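Local coordinates for protein bifunctional endo-1,4-beta-xylanase A (Neocallimastix patriciarum, PDB 2VG9) that probably catalyses the endohydrolysis of 1,4-beta-xylosidic linkages in xylan, being a loop-swapped variant of a family 11 glycoside hydrolase with a beta jelly-roll fold, at residues Gly27-Met32 with Glu43-Val48; Lys65-Tyr70 with Gly189-Val194; Tyr96-Asn101 with Pro147-Gly152; Ile115-Asp120 with Lys166-His171; Val122-Gly127 with Lys138-Asp143. All blocks are in the same frame, centred on the assembly; numbering follows the deposited sequence.

Contact 1. Residues Gly27-Met32 with Glu43-Val48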
# COMPACT_ATOMS: atom_id res chain seq x y z
N GLY A 27 2.07 -12.87 14.02
CA GLY A 27 1.12 -13.83 14.55
C GLY A 27 0.40 -14.69 13.54
O GLY A 27 -0.39 -15.55 13.94
N GLY A 28 0.64 -14.46 12.25
CA GLY A 28 0.04 -15.27 11.20
C GLY A 28 1.12 -16.08 10.49
O GLY A 28 2.22 -16.24 11.00
N GLU A 29 0.79 -16.59 9.31
CA GLU A 29 1.74 -17.24 8.41
C GLU A 29 1.33 -16.87 6.99
O GLU A 29 0.17 -16.49 6.74
CB GLU A 29 1.80 -18.79 8.55
CG GLU A 29 0.74 -19.59 7.75
CD GLU A 29 1.15 -19.94 6.29
OE1 GLU A 29 2.37 -20.20 6.05
OE2 GLU A 29 0.24 -19.98 5.39
N GLY A 30 2.28 -17.00 6.06
CA GLY A 30 2.01 -16.65 4.68
C GLY A 30 3.27 -16.75 3.85
O GLY A 30 4.34 -17.10 4.35
N SER A 31 3.13 -16.45 2.56
CA SER A 31 4.24 -16.52 1.67
C SER A 31 4.01 -15.61 0.48
O SER A 31 2.88 -15.19 0.22
CB SER A 31 4.46 -17.96 1.22
OG SER A 31 3.40 -18.44 0.43
N MET A 32 5.11 -15.24 -0.17
CA MET A 32 5.08 -14.51 -1.42
C MET A 32 5.92 -15.30 -2.39
O MET A 32 7.01 -15.75 -2.05
CB MET A 32 5.67 -13.10 -1.26
CG MET A 32 5.81 -12.34 -2.60
SD MET A 32 6.62 -10.71 -2.49
CE MET A 32 6.73 -10.63 -0.75
N GLU A 43 -0.17 -15.35 -0.21
CA GLU A 43 -1.21 -16.09 0.44
C GLU A 43 -0.95 -15.95 1.93
O GLU A 43 0.19 -15.90 2.36
CB GLU A 43 -1.27 -17.56 -0.05
CG GLU A 43 0.03 -18.41 0.07
CD GLU A 43 0.22 -19.06 1.45
OE1 GLU A 43 1.40 -19.32 1.85
OE2 GLU A 43 -0.79 -19.31 2.15
N TRP A 44 -2.02 -15.81 2.70
CA TRP A 44 -1.86 -15.63 4.12
C TRP A 44 -2.90 -16.42 4.88
O TRP A 44 -4.00 -16.63 4.40
CB TRP A 44 -1.85 -14.14 4.51
CG TRP A 44 -3.12 -13.33 4.26
CD1 TRP A 44 -4.08 -13.02 5.18
CD2 TRP A 44 -3.54 -12.73 3.03
NE1 TRP A 44 -5.07 -12.27 4.60
CE2 TRP A 44 -4.78 -12.10 3.27
CE3 TRP A 44 -3.01 -12.70 1.72
CZ2 TRP A 44 -5.49 -11.42 2.26
CZ3 TRP A 44 -3.72 -12.02 0.72
CH2 TRP A 44 -4.95 -11.40 1.00
N ASN A 45 -2.53 -16.91 6.05
CA ASN A 45 -3.49 -17.43 7.02
C ASN A 45 -3.17 -16.69 8.29
O ASN A 45 -2.18 -17.02 8.94
CB ASN A 45 -3.33 -18.95 7.25
CG ASN A 45 -3.84 -19.78 6.10
OD1 ASN A 45 -5.05 -20.03 5.99
ND2 ASN A 45 -2.93 -20.21 5.22
N ALA A 46 -3.97 -15.66 8.60
CA ALA A 46 -3.81 -14.89 9.84
C ALA A 46 -5.17 -14.66 10.52
O ALA A 46 -5.37 -13.66 11.20
CB ALA A 46 -3.11 -13.56 9.57
N ALA A 47 -6.10 -15.60 10.32
CA ALA A 47 -7.44 -15.52 10.94
C ALA A 47 -7.37 -15.97 12.41
O ALA A 47 -7.96 -16.98 12.83
CB ALA A 47 -8.47 -16.30 10.13
N VAL A 48 -6.61 -15.20 13.17
CA VAL A 48 -6.40 -15.38 14.60
C VAL A 48 -6.40 -13.99 15.26
O VAL A 48 -6.14 -12.98 14.59
CB VAL A 48 -5.04 -16.10 14.89
CG1 VAL A 48 -5.06 -17.56 14.36
CG2 VAL A 48 -3.83 -15.32 14.33
O HOH W 1 2.50 -20.76 3.54
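Four polar side chains, Glu29, Ser31, Glu43 and Asn45, rise from one face of an antiparallel hairpin, while Trp44 leaves by the other and stacks with Phe53. Glu29 and Asn45 are a hydrogen-bonded pair whose side chains stand side by side, pointing the same way. Their carboxylate and amide are nearly coplanar (27° apart), and Asn45 ND2 gives a nearly straight bond to Glu29 OE2 (3.2 Å), arriving at the anti lone pair. Glu29 CG sits between the backbone N and the carbonyl carbon (chi1 85°), and the chain bends again at chi2. Glu43 folds likewise and presents the anti lone pair of OE1 to Ser31 OG at 2.6 Å. Hydrogen-bonded and non-hydrogen-bonded pairs alternate along the backbones: Asn45 N lies 2.8 Å from Glu29 O, and in the non-hydrogen-bonded pair Gly30 CA is 4.0 Å from Trp44 CA. The Glu29 and Glu43 side chains cross obliquely, with Glu29 OE2 3.5 Å from Glu43 OE2. Each carboxylate has its own donor, the Asn45 amide or the Ser31 hydroxyl, and water 1 donates to both. These donors probably offset a repulsion that would otherwise tend to raise the pKa of one glutamate.

Contact 2. Residues Lys65-Tyr70 with Gly189-Val194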
# COMPACT_ATOMS: atom_id res chain seq x y z
N LYS A 65 12.79 13.76 -3.90
CA LYS A 65 12.08 14.96 -4.18
C LYS A 65 10.61 14.86 -3.84
O LYS A 65 10.06 13.74 -3.69
CB LYS A 65 12.31 15.43 -5.63
CG LYS A 65 11.66 14.65 -6.75
CD LYS A 65 11.90 15.40 -8.06
CE LYS A 65 11.47 14.60 -9.27
NZ LYS A 65 11.69 15.29 -10.59
N LYS A 66 10.01 16.05 -3.70
CA LYS A 66 8.62 16.19 -3.31
C LYS A 66 7.79 15.31 -4.24
O LYS A 66 7.96 15.35 -5.45
CB LYS A 66 8.20 17.65 -3.42
CG LYS A 66 6.86 18.02 -2.77
CD LYS A 66 6.59 19.50 -3.00
CE LYS A 66 5.63 20.03 -2.00
NZ LYS A 66 4.88 21.21 -2.53
N ALA A 67 6.89 14.52 -3.66
CA ALA A 67 6.11 13.55 -4.43
C ALA A 67 5.37 14.19 -5.59
O ALA A 67 5.19 13.56 -6.65
CB ALA A 67 5.15 12.78 -3.51
N THR A 68 4.96 15.45 -5.42
CA THR A 68 4.20 16.11 -6.49
C THR A 68 5.09 16.77 -7.56
O THR A 68 4.56 17.25 -8.57
CB THR A 68 3.24 17.18 -5.93
OG1 THR A 68 3.94 17.96 -4.95
CG2 THR A 68 2.01 16.53 -5.27
N ASP A 69 6.42 16.82 -7.34
CA ASP A 69 7.36 17.24 -8.40
C ASP A 69 7.44 16.27 -9.57
O ASP A 69 7.78 16.67 -10.67
CB ASP A 69 8.78 17.38 -7.87
CG ASP A 69 8.94 18.60 -7.04
OD1 ASP A 69 7.89 19.27 -6.85
OD2 ASP A 69 10.05 18.81 -6.52
N TYR A 70 7.21 14.99 -9.34
CA TYR A 70 7.17 14.05 -10.47
C TYR A 70 5.97 14.41 -11.36
O TYR A 70 4.81 14.47 -10.88
CB TYR A 70 7.07 12.63 -9.95
CG TYR A 70 8.27 12.21 -9.15
CD1 TYR A 70 9.37 11.59 -9.78
CD2 TYR A 70 8.32 12.41 -7.76
CE1 TYR A 70 10.49 11.18 -9.03
CE2 TYR A 70 9.44 12.02 -7.02
CZ TYR A 70 10.51 11.41 -7.66
OH TYR A 70 11.58 11.04 -6.92
N GLY A 189 5.76 15.44 1.53
CA GLY A 189 7.21 15.25 1.63
C GLY A 189 7.80 14.55 0.42
O GLY A 189 7.21 14.53 -0.65
N ASN A 190 8.98 13.96 0.59
CA ASN A 190 9.72 13.38 -0.55
C ASN A 190 9.23 11.94 -0.81
O ASN A 190 8.99 11.19 0.13
CB ASN A 190 11.22 13.35 -0.27
CG ASN A 190 11.84 14.75 -0.21
OD1 ASN A 190 11.43 15.67 -0.91
ND2 ASN A 190 12.87 14.89 0.63
N LEU A 191 9.09 11.57 -2.07
CA LEU A 191 8.52 10.26 -2.37
C LEU A 191 9.47 9.09 -2.02
O LEU A 191 10.53 8.94 -2.61
CB LEU A 191 8.06 10.20 -3.83
CG LEU A 191 7.32 8.93 -4.26
CD1 LEU A 191 6.02 8.66 -3.39
CD2 LEU A 191 7.01 9.10 -5.75
N TYR A 192 9.06 8.25 -1.07
CA TYR A 192 9.82 7.09 -0.68
C TYR A 192 9.70 5.93 -1.68
O TYR A 192 10.70 5.38 -2.10
CB TYR A 192 9.36 6.67 0.73
CG TYR A 192 10.01 5.42 1.30
CD1 TYR A 192 11.36 5.43 1.65
CD2 TYR A 192 9.27 4.25 1.51
CE1 TYR A 192 11.98 4.31 2.19
CE2 TYR A 192 9.89 3.09 2.07
CZ TYR A 192 11.26 3.15 2.40
OH TYR A 192 11.94 2.06 2.94
N GLU A 193 8.46 5.53 -2.01
CA GLU A 193 8.19 4.40 -2.91
C GLU A 193 6.74 4.46 -3.38
O GLU A 193 5.92 5.20 -2.82
CB GLU A 193 8.35 3.07 -2.17
CG GLU A 193 7.18 2.86 -1.16
CD GLU A 193 7.36 1.65 -0.28
OE1 GLU A 193 7.90 0.63 -0.75
OE2 GLU A 193 6.96 1.72 0.90
N VAL A 194 6.43 3.66 -4.41
CA VAL A 194 5.08 3.46 -4.89
C VAL A 194 4.97 1.96 -5.08
O VAL A 194 5.68 1.35 -5.91
CB VAL A 194 4.77 4.22 -6.23
CG1 VAL A 194 3.36 3.89 -6.74
CG2 VAL A 194 4.92 5.76 -6.06
O HOH W 2 11.78 10.97 -4.20
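A single backbone bridge pairs Lys66 with Asn190, the loop 65-70 meeting the start of strand 190-200 through two fairly straight hydrogen bonds: Leu191 N to Lys65 O (2.9 Å) and Ala67 N to Gly189 O (3.0 Å). The second lies in the carbonyl plane of Gly189, whereas the first reaches Lys65 O from above its plane. Past the bridge the loop curls into a helix-like turn, with Asp69 N bonded back to Lys66 O, and this turn brings Tyr70 round to face the strand. Leu191, its CG anti to the backbone N (chi1 -175°), is the central apolar side chain. Its CB lies 3.9 Å from Ala67 CB, and the same CB is 3.9 Å from Tyr70 CE2, the Leu191 and Tyr70 side chains crossing obliquely. In the jelly roll this loop carries the chain from strand 52-60 of the larger sheet to strand 73-86 of the smaller one, so the bridge lies on a crossing between sheets; Phe178 of helix 174-182 packs on both Ala67 and Leu191. The extended Lys65 chain lies across the Tyr70 ring, its CE 3.5 Å above the ring plane and over the centre. Water 2 sits at the hydroxyl edge of that ring, in its plane. It accepts from Lys65 N, donates to Leu191 O at 2.9 Å and is hydrogen-bonded to Tyr70 OH at 2.7 Å.

Contact 3. Residues Tyr96-Asn101 with Pro147-Gly152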
# COMPACT_ATOMS: atom_id res chain seq x y z
N TYR A 96 0.54 1.74 -2.23
CA TYR A 96 1.08 2.03 -0.91
C TYR A 96 2.46 2.69 -0.95
O TYR A 96 3.24 2.43 -1.85
CB TYR A 96 1.19 0.71 -0.15
CG TYR A 96 1.85 0.82 1.20
CD1 TYR A 96 1.09 1.07 2.36
CD2 TYR A 96 3.21 0.64 1.34
CE1 TYR A 96 1.69 1.15 3.61
CE2 TYR A 96 3.85 0.74 2.59
CZ TYR A 96 3.09 1.00 3.72
OH TYR A 96 3.72 1.08 4.96
N GLY A 97 2.76 3.55 0.03
CA GLY A 97 4.10 4.09 0.13
C GLY A 97 4.18 5.13 1.23
O GLY A 97 3.25 5.23 2.06
N TRP A 98 5.29 5.87 1.26
CA TRP A 98 5.47 6.98 2.23
C TRP A 98 5.92 8.27 1.57
O TRP A 98 6.57 8.25 0.51
CB TRP A 98 6.51 6.59 3.31
CG TRP A 98 6.10 5.43 4.19
CD1 TRP A 98 6.06 4.11 3.84
CD2 TRP A 98 5.72 5.49 5.57
NE1 TRP A 98 5.67 3.35 4.92
CE2 TRP A 98 5.44 4.17 5.99
CE3 TRP A 98 5.59 6.53 6.49
CZ2 TRP A 98 5.03 3.86 7.30
CZ3 TRP A 98 5.17 6.24 7.76
CH2 TRP A 98 4.90 4.90 8.17
N PHE A 99 5.58 9.41 2.20
CA PHE A 99 6.28 10.68 1.93
C PHE A 99 7.20 10.94 3.13
O PHE A 99 6.74 11.08 4.28
CB PHE A 99 5.34 11.91 1.75
CG PHE A 99 4.22 11.71 0.74
CD1 PHE A 99 4.40 10.92 -0.41
CD2 PHE A 99 2.98 12.34 0.95
CE1 PHE A 99 3.35 10.75 -1.33
CE2 PHE A 99 1.95 12.17 0.02
CZ PHE A 99 2.14 11.36 -1.13
N GLN A 100 8.50 10.95 2.85
CA GLN A 100 9.53 11.10 3.87
C GLN A 100 9.67 12.59 4.17
O GLN A 100 9.67 13.42 3.25
CB GLN A 100 10.86 10.54 3.35
CG GLN A 100 12.10 10.67 4.31
CD GLN A 100 11.95 9.91 5.64
OE1 GLN A 100 11.43 10.45 6.62
NE2 GLN A 100 12.45 8.68 5.68
N ASN A 101 9.75 12.92 5.44
CA ASN A 101 9.93 14.31 5.85
C ASN A 101 11.29 14.57 6.51
O ASN A 101 11.50 15.65 7.07
CB ASN A 101 8.79 14.75 6.78
CG ASN A 101 8.89 14.15 8.16
OD1 ASN A 101 9.51 13.11 8.35
ND2 ASN A 101 8.28 14.82 9.14
N PRO A 147 5.00 2.21 14.60
CA PRO A 147 6.28 2.10 13.93
C PRO A 147 6.22 2.66 12.50
O PRO A 147 5.18 2.62 11.86
CB PRO A 147 6.55 0.58 13.92
CG PRO A 147 5.19 -0.04 14.06
CD PRO A 147 4.44 0.90 14.96
N THR A 148 7.36 3.11 12.02
CA THR A 148 7.48 4.00 10.88
C THR A 148 8.69 3.53 10.05
O THR A 148 9.48 2.71 10.53
CB THR A 148 7.62 5.43 11.49
OG1 THR A 148 6.40 6.18 11.33
CG2 THR A 148 8.80 6.18 11.00
N ILE A 149 8.84 4.03 8.82
CA ILE A 149 10.03 3.73 8.01
C ILE A 149 11.34 4.23 8.67
O ILE A 149 12.43 3.83 8.28
CB ILE A 149 9.94 4.31 6.56
CG1 ILE A 149 9.52 5.79 6.59
CG2 ILE A 149 9.08 3.38 5.66
CD1 ILE A 149 9.72 6.56 5.28
N ASN A 150 11.18 5.12 9.64
CA ASN A 150 12.28 5.79 10.35
C ASN A 150 12.67 5.16 11.70
O ASN A 150 13.67 5.55 12.31
CB ASN A 150 11.92 7.26 10.57
CG ASN A 150 12.00 8.08 9.30
OD1 ASN A 150 12.56 7.63 8.31
ND2 ASN A 150 11.44 9.28 9.33
N GLY A 151 11.88 4.20 12.18
CA GLY A 151 12.12 3.60 13.51
C GLY A 151 10.86 3.36 14.31
O GLY A 151 9.79 3.05 13.75
N GLY A 152 10.96 3.53 15.62
CA GLY A 152 9.90 3.13 16.54
C GLY A 152 8.72 4.07 16.63
O GLY A 152 8.78 5.21 16.17
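The contact is tightest where Ile149 lies on the indole of Trp98. The CG2 methyl stands over the five-membered ring, 3.5 Å from its centroid and 13° off the normal, a CH-pi contact. Trp98 CG is anti to its carbonyl carbon (chi1 -64°), directing the ring at the isoleucine; Trp98 NE1 donates a bent bond to Tyr96 OH (3.0 Å), the oxygen well out of the indole plane, which may help to hold the ring. Packing loosens toward the far rim, where Thr148 OG1 approaches Trp98 CH2 obliquely at 3.7 Å and exposed Pro147 offers little but its carbonyl oxygen. On the other flank, Asn150 and Gln100 meet end to end as nearly coplanar amides. Gln100 NE2 donates to Asn150 OD1 (2.8 Å) and Asn150 ND2 to Gln100 OE1 (3.0 Å), each on a lone pair. Residues 148-151 form a type I turn, and Pro-Thr-Ile resembles the Pro-Ser-Ile tip of the thumb that overhangs the substrate cleft in family 11 xylanases, so this is probably the thumb tip. The reciprocal amides should fix each other's rotation, whereas Thr148 OG1 and Ile149 N are buried without a polar partner, a cost presumably paid by the apolar fit on tryptophan.

Contact 4. Residues Ile115-Asp120 with Lys166-His171. With CD (cadmium ion), chain B.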
# COMPACT_ATOMS: atom_id res chain seq x y z
N ILE A 115 -6.72 2.74 -2.11
CA ILE A 115 -7.31 1.42 -1.90
C ILE A 115 -8.29 1.10 -3.01
O ILE A 115 -9.32 1.75 -3.15
CB ILE A 115 -7.99 1.29 -0.51
CG1 ILE A 115 -7.02 1.73 0.60
CG2 ILE A 115 -8.53 -0.13 -0.29
CD1 ILE A 115 -7.58 1.64 2.03
N GLU A 116 -7.93 0.06 -3.77
CA GLU A 116 -8.67 -0.41 -4.94
C GLU A 116 -9.75 -1.44 -4.62
O GLU A 116 -10.79 -1.50 -5.28
CB GLU A 116 -7.68 -1.00 -5.95
CG GLU A 116 -6.72 0.04 -6.47
CD GLU A 116 -7.41 1.01 -7.46
OE1 GLU A 116 -7.61 0.62 -8.64
OE2 GLU A 116 -7.77 2.13 -7.04
N ASP A 117 -9.50 -2.24 -3.59
CA ASP A 117 -10.40 -3.31 -3.19
C ASP A 117 -10.07 -3.62 -1.73
O ASP A 117 -8.94 -3.33 -1.24
CB ASP A 117 -10.21 -4.55 -4.09
CG ASP A 117 -11.43 -5.50 -4.08
OD1 ASP A 117 -12.39 -5.30 -3.33
OD2 ASP A 117 -11.41 -6.50 -4.82
N TRP A 118 -11.09 -4.10 -1.01
CA TRP A 118 -10.98 -4.43 0.40
C TRP A 118 -12.10 -5.41 0.75
O TRP A 118 -13.11 -5.50 0.04
CB TRP A 118 -11.10 -3.20 1.32
CG TRP A 118 -12.35 -2.36 1.06
CD1 TRP A 118 -12.46 -1.31 0.19
CD2 TRP A 118 -13.65 -2.55 1.66
NE1 TRP A 118 -13.75 -0.81 0.21
CE2 TRP A 118 -14.50 -1.55 1.12
CE3 TRP A 118 -14.17 -3.45 2.61
CZ2 TRP A 118 -15.87 -1.44 1.48
CZ3 TRP A 118 -15.56 -3.34 2.97
CH2 TRP A 118 -16.38 -2.35 2.39
N VAL A 119 -11.93 -6.11 1.86
CA VAL A 119 -12.96 -7.04 2.30
C VAL A 119 -13.28 -6.79 3.77
O VAL A 119 -12.36 -6.62 4.59
CB VAL A 119 -12.58 -8.51 2.05
CG1 VAL A 119 -13.69 -9.47 2.58
CG2 VAL A 119 -12.30 -8.74 0.52
N ASP A 120 -14.60 -6.68 4.05
CA ASP A 120 -15.21 -6.57 5.40
C ASP A 120 -15.06 -5.22 6.08
O ASP A 120 -15.96 -4.77 6.79
CB ASP A 120 -14.71 -7.66 6.36
CG ASP A 120 -15.20 -9.04 6.00
OD1 ASP A 120 -16.25 -9.19 5.37
OD2 ASP A 120 -14.51 -10.01 6.34
N LYS A 166 -15.15 -1.17 -6.11
CA LYS A 166 -14.03 -2.08 -5.96
C LYS A 166 -13.60 -2.73 -7.28
O LYS A 166 -14.44 -3.14 -8.09
CB LYS A 166 -14.39 -3.19 -4.99
CG LYS A 166 -14.49 -2.77 -3.55
CD LYS A 166 -15.20 -3.87 -2.76
CE LYS A 166 -15.41 -3.47 -1.29
NZ LYS A 166 -15.86 -4.65 -0.48
N ARG A 167 -12.30 -2.88 -7.47
CA ARG A 167 -11.83 -3.61 -8.63
C ARG A 167 -10.49 -4.27 -8.33
O ARG A 167 -9.87 -3.98 -7.31
CB ARG A 167 -11.74 -2.65 -9.81
CG ARG A 167 -10.68 -1.60 -9.64
CD ARG A 167 -10.50 -0.77 -10.91
NE ARG A 167 -9.43 0.22 -10.70
CZ ARG A 167 -8.92 0.98 -11.67
NH1 ARG A 167 -9.41 0.91 -12.91
NH2 ARG A 167 -7.94 1.84 -11.38
N THR A 168 -10.04 -5.15 -9.22
CA THR A 168 -8.74 -5.84 -9.02
C THR A 168 -7.86 -5.76 -10.25
O THR A 168 -6.88 -6.50 -10.36
CB THR A 168 -8.90 -7.32 -8.62
OG1 THR A 168 -9.53 -8.03 -9.68
CG2 THR A 168 -9.74 -7.50 -7.34
N SER A 169 -8.18 -4.83 -11.16
CA SER A 169 -7.25 -4.49 -12.25
C SER A 169 -7.51 -3.10 -12.81
O SER A 169 -8.65 -2.61 -12.74
CB SER A 169 -7.29 -5.53 -13.39
OG SER A 169 -8.54 -5.50 -14.03
N GLY A 170 -6.48 -2.49 -13.37
CA GLY A 170 -6.70 -1.25 -14.08
C GLY A 170 -5.52 -0.31 -14.03
O GLY A 170 -4.46 -0.69 -13.57
N HIS A 171 -5.73 0.91 -14.52
CA HIS A 171 -4.71 1.95 -14.51
C HIS A 171 -4.95 2.93 -13.37
O HIS A 171 -6.09 3.34 -13.14
CB HIS A 171 -4.78 2.74 -15.81
CG HIS A 171 -3.85 3.91 -15.82
ND1 HIS A 171 -4.24 5.17 -15.43
CD2 HIS A 171 -2.52 3.98 -16.07
CE1 HIS A 171 -3.20 5.99 -15.49
NE2 HIS A 171 -2.15 5.29 -15.86
CD CD B . -16.18 -11.46 5.20
O HOH W 3 -14.41 -12.99 4.47
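A classic beta bulge, in which Glu116 and Asp117 both face Leu93, marks the corner where the chain enters strand 117-119, and the run leading into strand 169-173 crosses beside it. Arg167 N donates to Glu116 O at 3.0 Å, anchoring the crossing. The same two residues form a salt bridge: the straight Arg167 chain lies alongside the bent Glu116 and turns its NE and NH2 edge onto one oxygen, with NE 2.8 Å from Glu116 OE1. The NH2 bond, at 3.0 Å, uses the syn lone pair of Glu116 OE1, yet the carboxylate and guanidinium planes are 67° apart. Tyr77 and Tyr137 bond OE1 and OE2 respectively, so this buried carboxylate is well supplied with donors and probably stays ionised. Arg167 NH2 also bonds His171 O. At the other end, the extended Lys166 chain crosses Trp118 at about a right angle. Its NZ stands 3.5 Å from the centroid of the six-membered ring, almost on the normal, a textbook cation-pi contact, and also donates to Trp118 O (2.9 Å). Beyond the strand, Asp120 chelates a cadmium ion through OD1 (2.3 Å) and OD2 (2.5 Å), with water 3 as a further ligand. At this bulge Glu116 turns to Arg167 and Asp117 touches Lys166 and Thr168, at a corner where the two sheets of the beta jelly roll approach each other.

Contact 5. Residues Val122-Gly127 with Lys138-Asp143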
# COMPACT_ATOMS: atom_id res chain seq x y z
N VAL A 122 -12.73 -1.22 5.80
CA VAL A 122 -11.72 -0.31 5.22
C VAL A 122 -11.74 0.91 6.14
O VAL A 122 -12.79 1.18 6.75
CB VAL A 122 -12.10 0.03 3.75
CG1 VAL A 122 -13.40 0.87 3.68
CG2 VAL A 122 -10.97 0.74 3.00
N PRO A 123 -10.57 1.59 6.33
CA PRO A 123 -10.53 2.88 6.99
C PRO A 123 -11.49 3.91 6.40
O PRO A 123 -11.76 3.89 5.19
CB PRO A 123 -9.06 3.34 6.79
CG PRO A 123 -8.31 2.09 6.64
CD PRO A 123 -9.22 1.12 5.95
N ASP A 124 -11.98 4.79 7.27
CA ASP A 124 -12.92 5.82 6.88
C ASP A 124 -12.86 6.98 7.88
O ASP A 124 -12.48 6.83 9.04
CB ASP A 124 -14.33 5.22 6.78
CG ASP A 124 -15.31 6.11 6.06
OD1 ASP A 124 -14.92 6.85 5.12
OD2 ASP A 124 -16.50 6.04 6.42
N ALA A 125 -13.20 8.17 7.38
CA ALA A 125 -13.31 9.36 8.19
C ALA A 125 -14.07 10.36 7.33
O ALA A 125 -14.24 10.14 6.12
CB ALA A 125 -11.91 9.89 8.61
N GLN A 126 -14.55 11.44 7.94
CA GLN A 126 -15.05 12.57 7.18
C GLN A 126 -14.07 12.92 6.03
O GLN A 126 -12.86 13.11 6.25
CB GLN A 126 -15.21 13.77 8.11
CG GLN A 126 -16.41 14.65 7.80
CD GLN A 126 -17.62 14.34 8.69
OE1 GLN A 126 -18.53 13.56 8.32
NE2 GLN A 126 -17.65 14.97 9.87
N GLY A 127 -14.58 12.99 4.81
CA GLY A 127 -13.70 13.15 3.68
C GLY A 127 -14.41 13.80 2.54
O GLY A 127 -15.49 14.33 2.72
N LYS A 138 -12.94 8.53 -2.37
CA LYS A 138 -13.09 9.36 -1.19
C LYS A 138 -11.71 9.58 -0.62
O LYS A 138 -10.97 8.61 -0.35
CB LYS A 138 -13.93 8.61 -0.17
CG LYS A 138 -14.15 9.39 1.11
CD LYS A 138 -15.05 8.65 2.08
CE LYS A 138 -15.27 9.54 3.31
NZ LYS A 138 -16.35 8.98 4.15
N ILE A 139 -11.37 10.85 -0.40
CA ILE A 139 -10.10 11.19 0.19
C ILE A 139 -10.25 11.72 1.63
O ILE A 139 -11.22 12.46 1.96
CB ILE A 139 -9.28 12.13 -0.71
CG1 ILE A 139 -9.95 13.52 -0.83
CG2 ILE A 139 -9.04 11.47 -2.11
CD1 ILE A 139 -9.10 14.62 -1.52
N PHE A 140 -9.32 11.31 2.48
CA PHE A 140 -9.30 11.77 3.85
C PHE A 140 -7.93 11.50 4.42
O PHE A 140 -7.16 10.68 3.86
CB PHE A 140 -10.41 11.09 4.72
CG PHE A 140 -10.40 9.58 4.66
CD1 PHE A 140 -9.67 8.83 5.59
CD2 PHE A 140 -11.10 8.89 3.66
CE1 PHE A 140 -9.64 7.43 5.55
CE2 PHE A 140 -11.07 7.46 3.60
CZ PHE A 140 -10.34 6.74 4.54
N GLN A 141 -7.62 12.18 5.51
CA GLN A 141 -6.38 11.93 6.23
C GLN A 141 -6.70 11.66 7.69
O GLN A 141 -7.78 11.99 8.17
CB GLN A 141 -5.35 13.06 6.04
CG GLN A 141 -5.85 14.48 6.36
CD GLN A 141 -5.70 14.83 7.81
OE1 GLN A 141 -4.75 14.43 8.45
NE2 GLN A 141 -6.66 15.59 8.35
N MET A 142 -5.77 11.00 8.38
CA MET A 142 -5.95 10.72 9.81
C MET A 142 -4.62 10.52 10.51
O MET A 142 -3.63 10.20 9.87
CB MET A 142 -6.91 9.54 10.05
CG MET A 142 -6.44 8.12 9.75
SD MET A 142 -7.88 6.99 9.61
CE MET A 142 -8.79 7.41 11.09
N ASP A 143 -4.59 10.78 11.81
CA ASP A 143 -3.44 10.50 12.64
C ASP A 143 -3.31 8.99 12.84
O ASP A 143 -4.30 8.23 12.79
CB ASP A 143 -3.55 11.19 14.02
CG ASP A 143 -3.45 12.71 13.95
OD1 ASP A 143 -3.01 13.28 12.93
OD2 ASP A 143 -3.80 13.37 14.96
O HOH W 4 -9.78 14.47 5.71
O HOH W 5 -17.52 12.16 4.71
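This is a loop-on-strand contact: residues 122-127, between strands 117-119 and 128-132, cross the face of strand 135-145. The aromatic anchor is Phe140, whose CG sits between the backbone N and the carbonyl carbon (chi1 53°), sending the ring under the loop. One face of the ring takes the peptide from Asp124 to Ala125, with Ala125 N 3.9 Å above the plane and over the centre. The tip of the ring approaches the loop still more closely, Phe140 CZ being 3.2 Å from Pro123 O, and Ala125 CB packs 3.9 Å from Phe140 CD1. In family 11 xylanases a loop at this place in the jelly roll is known as the cord; Phe160 of the neighbouring strand 153-163 meets Phe140 and also packs on Pro123. Toward the outside, Lys138 stretches fully extended across Asp124 at about a right angle. Its NZ makes a salt bridge to Asp124 OD1 at 2.7 Å, on the syn lone pair, while Lys138 CE passes 3.1 Å from Ala125 O. At Gly127 the chains come close, its CA 3.1 Å from Ile139 O. Ala125 N, covered by the ring, has no polar partner, whereas water 5 accepts from Gly127 N (3.1 Å) and, weakly, from Lys138 NZ.

In the fold
The five contacts span the jelly roll from one flank to the other, contacts 1 and 2 lying about 31 Å apart between centres. Contact 1 closes first along the chain, on the smaller sheet; contact 2 then opens a long loop that encloses the other three. Contacts 3 and 4 interleave in sequence, and contact 5 is nested inside both. Contacts 2 and 3 touch, because strands 190-200 and 89-100 are neighbours in the larger sheet, with Asn190 O 2.8 Å from Gln100 N. Contacts 4 and 5 meet where Ile115 packs on Val122. The long closures, contacts 2, 3 and 4, tie distant parts of the chain together, while contacts 1 and 5 are local, and the probable thumb tip lies at contact 3.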